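Local atomic coordinates of acetolactate synthase, small subunit (Thermotoga maritima, PDB entry 2FGC), a protein that forms the small subunit of acetolactate synthase, a two-domain chain of the kind that serves as the regulatory partner of a larger subunit. Residues L132-F136 / A161-L166. Residues are numbered along the deposited sequence; the frame is centred on the assembly and turned at random.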
loop_
_atom_site.group_PDB
_atom_site.type_symbol
_atom_site.label_atom_id
_atom_site.label_comp_id
_atom_site.label_asym_id
_atom_site.label_seq_id
_atom_site.Cartn_x
_atom_site.Cartn_y
_atom_site.Cartn_z
ATOM N N LEU A 132 18.961 -9.026 -11.910
ATOM C CA LEU A 132 18.682 -8.501 -10.602
ATOM C C LEU A 132 17.216 -8.820 -10.184
ATOM O O LEU A 132 16.941 -9.275 -9.047
ATOM C CB LEU A 132 19.026 -7.008 -10.584
ATOM C CG LEU A 132 18.889 -6.440 -9.181
ATOM C CD1 LEU A 132 20.016 -6.915 -8.317
ATOM C CD2 LEU A 132 18.773 -4.875 -9.181
ATOM N N VAL A 133 16.292 -8.597 -11.123
ATOM C CA VAL A 133 14.886 -8.895 -10.925
ATOM C C VAL A 133 14.728 -10.383 -10.586
ATOM O O VAL A 133 14.025 -10.704 -9.640
ATOM C CB VAL A 133 14.091 -8.535 -12.175
ATOM C CG1 VAL A 133 12.678 -9.144 -12.152
ATOM C CG2 VAL A 133 14.071 -7.024 -12.338
ATOM N N GLU A 134 15.398 -11.279 -11.326
ATOM C CA GLU A 134 15.345 -12.719 -11.029
ATOM C C GLU A 134 15.859 -13.048 -9.633
ATOM O O GLU A 134 15.197 -13.763 -8.905
ATOM C CB GLU A 134 16.147 -13.533 -12.034
ATOM C CG GLU A 134 15.615 -13.458 -13.438
ATOM C CD GLU A 134 16.261 -14.462 -14.385
ATOM O OE1 GLU A 134 16.747 -15.530 -13.879
ATOM O OE2 GLU A 134 16.278 -14.159 -15.633
ATOM N N ILE A 135 17.046 -12.538 -9.274
ATOM C CA ILE A 135 17.611 -12.739 -7.927
ATOM C C ILE A 135 16.650 -12.234 -6.844
ATOM O O ILE A 135 16.491 -12.862 -5.808
ATOM C CB ILE A 135 19.009 -12.042 -7.762
ATOM C CG1 ILE A 135 20.067 -12.785 -8.583
ATOM C CG2 ILE A 135 19.437 -11.987 -6.290
ATOM C CD1 ILE A 135 21.241 -11.912 -9.033
ATOM N N PHE A 136 15.995 -11.103 -7.051
ATOM C CA PHE A 136 15.063 -10.667 -6.015
ATOM C C PHE A 136 13.647 -11.227 -6.152
ATOM O O PHE A 136 12.796 -10.828 -5.398
ATOM C CB PHE A 136 15.002 -9.157 -5.944
ATOM C CG PHE A 136 16.156 -8.559 -5.202
ATOM C CD1 PHE A 136 17.451 -8.614 -5.740
ATOM C CD2 PHE A 136 15.983 -7.964 -3.951
ATOM C CE1 PHE A 136 18.583 -8.071 -5.073
ATOM C CE2 PHE A 136 17.120 -7.440 -3.258
ATOM C CZ PHE A 136 18.435 -7.503 -3.847
ATOM N N ALA A 161 17.030 -2.495 -0.608
ATOM C CA ALA A 161 18.257 -3.074 -1.158
ATOM C C ALA A 161 18.116 -3.197 -2.686
ATOM O O ALA A 161 19.038 -2.889 -3.444
ATOM C CB ALA A 161 18.548 -4.411 -0.515
ATOM N N PHE A 162 16.951 -3.615 -3.141
ATOM C CA PHE A 162 16.721 -3.759 -4.578
ATOM C C PHE A 162 16.810 -2.397 -5.324
ATOM O O PHE A 162 17.578 -2.240 -6.287
ATOM C CB PHE A 162 15.364 -4.438 -4.855
ATOM C CG PHE A 162 15.067 -4.524 -6.316
ATOM C CD1 PHE A 162 15.649 -5.523 -7.093
ATOM C CD2 PHE A 162 14.310 -3.563 -6.937
ATOM C CE1 PHE A 162 15.418 -5.621 -8.483
ATOM C CE2 PHE A 162 14.083 -3.629 -8.356
ATOM C CZ PHE A 162 14.651 -4.689 -9.119
ATOM N N ILE A 163 16.021 -1.423 -4.866
ATOM C CA ILE A 163 16.049 -0.053 -5.351
ATOM C C ILE A 163 17.421 0.572 -5.371
ATOM O O ILE A 163 17.779 1.248 -6.332
ATOM C CB ILE A 163 15.075 0.805 -4.539
ATOM C CG1 ILE A 163 13.650 0.499 -5.006
ATOM C CG2 ILE A 163 15.412 2.329 -4.651
ATOM C CD1 ILE A 163 12.506 0.941 -3.950
ATOM N N ASN A 164 18.198 0.356 -4.329
ATOM C CA ASN A 164 19.549 0.891 -4.305
ATOM C C ASN A 164 20.521 0.247 -5.262
ATOM O O ASN A 164 21.530 0.866 -5.649
ATOM C CB ASN A 164 20.090 0.886 -2.887
ATOM C CG ASN A 164 19.327 1.872 -1.990
ATOM O OD1 ASN A 164 18.884 2.956 -2.431
ATOM N ND2 ASN A 164 19.155 1.492 -0.732
ATOM N N LEU A 165 20.227 -0.977 -5.680
ATOM C CA LEU A 165 21.113 -1.667 -6.602
ATOM C C LEU A 165 20.913 -1.252 -8.062
ATOM O O LEU A 165 21.730 -1.599 -8.960
ATOM C CB LEU A 165 20.947 -3.168 -6.448
ATOM C CG LEU A 165 21.648 -3.733 -5.223
ATOM C CD1 LEU A 165 21.246 -5.182 -5.057
ATOM C CD2 LEU A 165 23.152 -3.636 -5.350
ATOM N N LEU A 166 19.840 -0.517 -8.328
ATOM C CA LEU A 166 19.620 -0.071 -9.711
ATOM C C LEU A 166 20.467 1.169 -10.052
ATOM O O LEU A 166 20.759 1.978 -9.148
ATOM C CB LEU A 166 18.147 0.184 -9.954
ATOM C CG LEU A 166 17.267 -1.045 -9.795
ATOM C CD1 LEU A 166 15.804 -0.585 -9.807
ATOM C CD2 LEU A 166 17.583 -2.039 -10.959
#
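F162 pushes one edge of its ring against the face of F136 in a T-shaped pair, the centroids 5.3 Å apart and the planes at 64°. The touching corner is CD1 of F162, which lies 3.6 Å from CG of F136, over the face but displaced toward its rim; CB of F162 comes over the same ring as a CH-pi contact. With CG anti to the backbone N (chi1 177°), the F162 ring swings obliquely into the space beside the other helix, where the breadth of a phenyl lets it meet L132, V133 and F136 together. V133, a short branched residue, suits the outer end of that ring: its CG2 sits near the ring plane, 4.0 Å from CZ of F162.

The two helices, 126-135 and 156-165, lie side by side on one antiparallel four-stranded sheet, in the ferredoxin-like β-α-β-β-α-β order of the C-terminal domain. F162 fills the groove between them and rests on I118, I150 and I152 of the sheet.

Farther from the strands, L132 supplies the second bump. Its methyl CD2 drops into a hollow walled by CE1 of F162 at 3.5 Å, CD2 of L166 at 3.6 Å and CB of L165; one branch of the leucine fits there while the other, CD1, faces L165. CD1 of L165 rests against both CD1 of L132 and the F136 ring, 3.8 Å from CZ of F136, a leucine's branched end being able to touch both neighbours. Next to CE2 of that ring, near its plane, A161 offers just a methyl, small enough to let the phenyl lie close to the helix backbone.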